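Local coordinates for protein proteasome accessory factor B/C (PafBC) (Paenarthrobacter aurescens, PDB 6SJ9) that probably regulates transcription in the bacterial DNA damage response, combining winged helix-turn-helix modules with WYL and WCX domains in one chain, at residues 146-149 and 150-154; 456-459 and 460-464; 650-653 and 654-658. One frame throughout, in Å; residues are numbered along the deposited sequence.

Contact 1: residues 146-149 and 150-154; sequences AGQA and FDDVV
The first two turns of helix 147-159, in the N-terminal WYL domain, bring Q148 and D152 together one turn apart, with A146 as the N-cap residue just before the helix. F150 N donates to A146 O at 3.1 Å and D151 N to G147 O at 2.8 Å, so the helical pattern starts at the cap itself. Q148 NE2 reaches D152 OD1 at 3.1 Å. The acceptor lies almost exactly in the amide plane of Q148, yet the N-H comes down on D152 OD1 from above the carboxylate, 44° out of its plane. With Q148 CG anti to the backbone N (chi1 -173°), that carbon sits 3.6 Å from D152 OD2, and the bend at chi2 swings the amide round to D152 OD1. The stronger partner of D152 is R594, salt-bridged to OD2, while D151 OD1 pairs with K386. The ring of F150, buried, meets W192 and W406 edge-to-face. D152 is thus a buried carboxylate shared between an amide and a guanidinium, and the arginine would be expected to keep it ionised. The salt bridges of D151 and D152 tie this WYL helix to helix 378-389 and the loop bearing R594.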
# COMPACT_ATOMS: atom_id res chain seq x y z
N ALA A 146 4.28 -14.07 2.51
CA ALA A 146 4.98 -14.46 1.29
C ALA A 146 4.01 -14.81 0.16
O ALA A 146 3.07 -15.59 0.34
CB ALA A 146 5.86 -15.67 1.59
N GLY A 147 4.20 -14.17 -1.01
CA GLY A 147 3.35 -14.47 -2.15
C GLY A 147 3.37 -15.94 -2.54
O GLY A 147 2.34 -16.50 -2.93
N GLN A 148 4.55 -16.58 -2.45
CA GLN A 148 4.70 -17.98 -2.87
C GLN A 148 3.92 -18.93 -1.94
O GLN A 148 3.20 -19.81 -2.41
CB GLN A 148 6.19 -18.37 -2.91
CG GLN A 148 6.34 -19.76 -3.52
CD GLN A 148 5.90 -19.77 -4.99
OE1 GLN A 148 6.31 -18.91 -5.78
NE2 GLN A 148 5.01 -20.71 -5.35
N ALA A 149 4.05 -18.75 -0.63
CA ALA A 149 3.33 -19.59 0.33
C ALA A 149 1.83 -19.43 0.16
O ALA A 149 1.05 -20.41 0.25
CB ALA A 149 3.74 -19.23 1.76
N PHE A 150 1.41 -18.21 -0.11
CA PHE A 150 0.02 -17.98 -0.43
C PHE A 150 -0.38 -18.73 -1.67
O PHE A 150 -1.45 -19.36 -1.71
CB PHE A 150 -0.25 -16.50 -0.61
CG PHE A 150 -1.55 -16.07 -0.05
CD1 PHE A 150 -2.67 -16.12 -0.81
CD2 PHE A 150 -1.62 -15.60 1.25
CE1 PHE A 150 -3.89 -15.75 -0.28
CE2 PHE A 150 -2.82 -15.20 1.81
CZ PHE A 150 -3.96 -15.29 1.02
N ASP A 151 0.40 -18.56 -2.77
CA ASP A 151 0.09 -19.28 -4.00
C ASP A 151 0.03 -20.79 -3.77
O ASP A 151 -0.80 -21.47 -4.37
CB ASP A 151 1.08 -18.97 -5.11
CG ASP A 151 1.00 -17.49 -5.63
OD1 ASP A 151 0.04 -16.74 -5.32
OD2 ASP A 151 1.91 -17.10 -6.41
N ASP A 152 0.90 -21.32 -2.90
CA ASP A 152 0.99 -22.77 -2.75
C ASP A 152 -0.21 -23.33 -1.99
O ASP A 152 -0.80 -24.33 -2.41
CB ASP A 152 2.29 -23.16 -2.05
CG ASP A 152 3.47 -22.96 -2.93
OD1 ASP A 152 3.35 -23.11 -4.19
OD2 ASP A 152 4.54 -22.71 -2.37
N VAL A 153 -0.63 -22.63 -0.93
CA VAL A 153 -1.83 -23.06 -0.20
C VAL A 153 -3.05 -22.97 -1.10
O VAL A 153 -3.87 -23.89 -1.14
CB VAL A 153 -2.00 -22.23 1.09
CG1 VAL A 153 -3.40 -22.52 1.72
CG2 VAL A 153 -0.94 -22.67 2.09
N VAL A 154 -3.19 -21.85 -1.82
CA VAL A 154 -4.32 -21.68 -2.74
C VAL A 154 -4.29 -22.78 -3.82
O VAL A 154 -5.34 -23.29 -4.23
CB VAL A 154 -4.26 -20.27 -3.41
CG1 VAL A 154 -5.16 -20.17 -4.58
CG2 VAL A 154 -4.68 -19.17 -2.40

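Contact 2: residues 456-459 and 460-464; sequences SALE and SVTIK
T462 OG1 donates to L458 O at 2.7 Å, and T462 N reaches the same oxygen at 3.1 Å. The two donors come from opposite faces of the carbonyl plane, so one acceptor is gripped twice by one residue. The threonine manages this with OG1 beside its own backbone N and anti to its carbonyl carbon (chi1 -63°), turned back along the helix; L458 CD1 lies 4.0 Å from that hydroxyl. One residue further on, E459 and I463 run side by side in the same direction, E459 CG meeting I463 CD1 at 4.0 Å. V461 CG1 rests against A457 O at 3.3 Å. Further out, S460 OG bonds to E97, which also pairs with K464, while E459 reaches T5 through OE2 and G455 N through OE1. Helix 95-118 covers L458 and V461 through V100 and L101, and L437 of helix 427-441 packs on L458, V461 and T462. At the start of the helix, S456 OG takes a weak bond of 3.4 Å from E459 N. This is a serine N-cap opening a helix: helix 457-469 of the PafC helix-turn-helix region, which packs on helix 427-441 of the same region and on helix 95-118 from the N-terminal part of the chain.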
# COMPACT_ATOMS: atom_id res chain seq x y z
N SER A 456 -21.37 5.13 -2.68
CA SER A 456 -20.34 4.11 -2.62
C SER A 456 -19.50 4.25 -1.34
O SER A 456 -19.50 5.29 -0.66
CB SER A 456 -19.44 4.20 -3.85
OG SER A 456 -18.70 5.41 -3.85
N ALA A 457 -18.80 3.17 -1.01
CA ALA A 457 -17.84 3.14 0.10
C ALA A 457 -16.68 4.10 -0.12
O ALA A 457 -16.12 4.65 0.85
CB ALA A 457 -17.27 1.73 0.24
N LEU A 458 -16.24 4.27 -1.36
CA LEU A 458 -15.19 5.23 -1.62
C LEU A 458 -15.64 6.62 -1.19
O LEU A 458 -14.90 7.33 -0.51
CB LEU A 458 -14.83 5.22 -3.10
CG LEU A 458 -13.87 6.37 -3.44
CD1 LEU A 458 -12.48 6.13 -2.72
CD2 LEU A 458 -13.68 6.49 -4.97
N GLU A 459 -16.85 7.00 -1.55
CA GLU A 459 -17.34 8.33 -1.20
C GLU A 459 -17.44 8.50 0.31
O GLU A 459 -17.04 9.54 0.87
CB GLU A 459 -18.71 8.59 -1.84
CG GLU A 459 -19.29 9.93 -1.41
CD GLU A 459 -20.81 10.06 -1.60
OE1 GLU A 459 -21.55 9.09 -1.32
OE2 GLU A 459 -21.27 11.16 -1.99
N SER A 460 -17.99 7.50 1.00
CA SER A 460 -18.22 7.68 2.42
C SER A 460 -16.92 7.71 3.20
O SER A 460 -16.80 8.48 4.16
CB SER A 460 -19.17 6.60 2.98
OG SER A 460 -18.57 5.32 3.09
N VAL A 461 -15.94 6.86 2.84
CA VAL A 461 -14.69 6.88 3.59
C VAL A 461 -13.92 8.17 3.27
O VAL A 461 -13.22 8.71 4.15
CB VAL A 461 -13.85 5.61 3.35
CG1 VAL A 461 -13.16 5.62 2.00
CG2 VAL A 461 -12.81 5.46 4.44
N THR A 462 -14.12 8.76 2.07
CA THR A 462 -13.50 10.05 1.75
C THR A 462 -14.03 11.17 2.65
O THR A 462 -13.25 11.95 3.21
CB THR A 462 -13.73 10.38 0.28
OG1 THR A 462 -13.09 9.37 -0.49
CG2 THR A 462 -13.19 11.81 -0.10
N ILE A 463 -15.34 11.22 2.85
CA ILE A 463 -15.96 12.21 3.72
C ILE A 463 -15.47 12.01 5.16
O ILE A 463 -15.08 12.96 5.84
CB ILE A 463 -17.49 12.11 3.60
CG1 ILE A 463 -17.89 12.44 2.16
CG2 ILE A 463 -18.24 13.08 4.53
CD1 ILE A 463 -19.38 12.25 1.85
N LYS A 464 -15.48 10.77 5.65
CA LYS A 464 -15.06 10.52 7.03
C LYS A 464 -13.60 10.90 7.25
O LYS A 464 -13.26 11.58 8.23
CB LYS A 464 -15.28 9.06 7.40
CG LYS A 464 -16.73 8.66 7.38
CD LYS A 464 -16.89 7.17 7.65
CE LYS A 464 -18.38 6.77 7.78
NZ LYS A 464 -18.41 5.35 8.18

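Contact 3: residues 650-653 and 654-658; sequences ETRA and WIDAA
The charged contact joins R652 and D656, one turn apart on helix 645-659. R652 NE donates to D656 OD1 at 2.9 Å in a salt bridge with an N-H...O angle of 154°. The oxygen sits at the edge of the guanidinium, close to its plane, and is met on its syn side; the two flat groups stand nearly perpendicular, 80° apart. A chi1 of 179° places R652 CG 3.6 Å from D656 OD2, and the bend at chi2 then carries CD and NE to D656 OD1. With NE spent on D656, NH1 reaches across to the end of helix 305-323, in salt bridges with D322 and D323. Replacing R652 with an alanine is likely to leave D656, D322 and D323 without the positive charge they share, and to remove the charged part of the link between the two helices.

Apolar contact is lighter: T651 CG2 touches I655 CD1 at 3.9 Å, and I655 continues onto A318 and A319 of helix 305-323. W654 swings to another side, its NE1 bonded to S633 and its ring edge-to-face with H298, touching P629 and M630 of helix 627-634.

Main-chain bonds hold the turn beneath. I655 N meets T651 O at 3.0 Å, D656 N meets R652 O at 2.8 Å and A657 N meets A653 O at 2.7 Å, whereas W654 N to E650 O is weak at 3.4 Å. The arginine-aspartate pair is a familiar i to i+4 salt bridge along a helix, here extended to a second helix; it lies on the closing helix of the C-terminal WCX domain, whose helices 627-634 and 645-659 and four-stranded antiparallel sheet are consistent with the ferredoxin-like fold.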
# COMPACT_ATOMS: atom_id res chain seq x y z
N GLU A 650 27.77 -2.60 -2.06
CA GLU A 650 27.23 -1.57 -1.19
C GLU A 650 26.17 -2.15 -0.26
O GLU A 650 26.03 -1.69 0.88
CB GLU A 650 26.67 -0.44 -2.05
CG GLU A 650 26.37 0.84 -1.32
CD GLU A 650 25.76 1.90 -2.24
OE1 GLU A 650 25.94 1.81 -3.48
OE2 GLU A 650 25.13 2.85 -1.72
N THR A 651 25.39 -3.13 -0.74
CA THR A 651 24.42 -3.84 0.10
C THR A 651 25.11 -4.81 1.06
O THR A 651 24.70 -4.94 2.22
CB THR A 651 23.41 -4.58 -0.79
OG1 THR A 651 22.44 -3.66 -1.28
CG2 THR A 651 22.69 -5.70 -0.02
N ARG A 652 26.14 -5.53 0.60
CA ARG A 652 26.86 -6.41 1.51
C ARG A 652 27.47 -5.63 2.67
O ARG A 652 27.57 -6.15 3.79
CB ARG A 652 27.95 -7.21 0.77
CG ARG A 652 28.79 -8.16 1.67
CD ARG A 652 27.86 -9.07 2.47
NE ARG A 652 28.54 -10.08 3.27
CZ ARG A 652 28.99 -11.24 2.81
NH1 ARG A 652 28.80 -11.54 1.52
NH2 ARG A 652 29.61 -12.11 3.61
N ALA A 653 27.90 -4.39 2.43
CA ALA A 653 28.47 -3.59 3.52
C ALA A 653 27.39 -3.19 4.53
O ALA A 653 27.63 -3.20 5.76
CB ALA A 653 29.18 -2.37 2.93
N TRP A 654 26.18 -2.85 4.04
CA TRP A 654 25.05 -2.58 4.92
C TRP A 654 24.78 -3.78 5.82
O TRP A 654 24.76 -3.65 7.06
CB TRP A 654 23.85 -2.22 4.06
CG TRP A 654 22.49 -2.15 4.69
CD1 TRP A 654 21.56 -3.14 4.73
CD2 TRP A 654 21.87 -1.00 5.26
NE1 TRP A 654 20.41 -2.69 5.33
CE2 TRP A 654 20.57 -1.37 5.66
CE3 TRP A 654 22.30 0.31 5.50
CZ2 TRP A 654 19.70 -0.49 6.29
CZ3 TRP A 654 21.44 1.18 6.12
CH2 TRP A 654 20.14 0.78 6.50
N ILE A 655 24.69 -4.98 5.22
CA ILE A 655 24.45 -6.20 5.99
C ILE A 655 25.61 -6.45 6.96
O ILE A 655 25.40 -6.77 8.14
CB ILE A 655 24.26 -7.41 5.05
CG1 ILE A 655 22.99 -7.25 4.20
CG2 ILE A 655 24.21 -8.70 5.85
CD1 ILE A 655 22.91 -8.18 3.00
N ASP A 656 26.85 -6.35 6.47
CA ASP A 656 28.00 -6.60 7.35
C ASP A 656 28.02 -5.61 8.50
O ASP A 656 28.20 -5.99 9.65
CB ASP A 656 29.32 -6.56 6.58
CG ASP A 656 29.51 -7.78 5.69
OD1 ASP A 656 28.69 -8.72 5.81
OD2 ASP A 656 30.48 -7.79 4.88
N ALA A 657 27.81 -4.33 8.20
CA ALA A 657 27.76 -3.34 9.27
C ALA A 657 26.65 -3.69 10.28
O ALA A 657 26.85 -3.58 11.50
CB ALA A 657 27.55 -1.95 8.67
N ALA A 658 25.50 -4.16 9.80
CA ALA A 658 24.44 -4.61 10.69
C ALA A 658 24.88 -5.80 11.54
O ALA A 658 24.58 -5.87 12.73
CB ALA A 658 23.19 -4.96 9.87

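All three contacts are i to i+4 pairings within single helices, but they sit in different modules of the chain: contact 1 in the first WYL domain, contact 2 in the PafC helix-turn-helix region, contact 3 in the C-terminal WCX domain. None touches another. The centres of contacts 1 and 2 are 32 Å apart and those of contacts 1 and 3 are 30 Å apart, while contacts 2 and 3 lie on opposite sides of the chain's centre with 44 Å between their centres. Each helix is nevertheless tied by polar contacts to parts of the chain far away in sequence. None of their residues belongs to the potassium site.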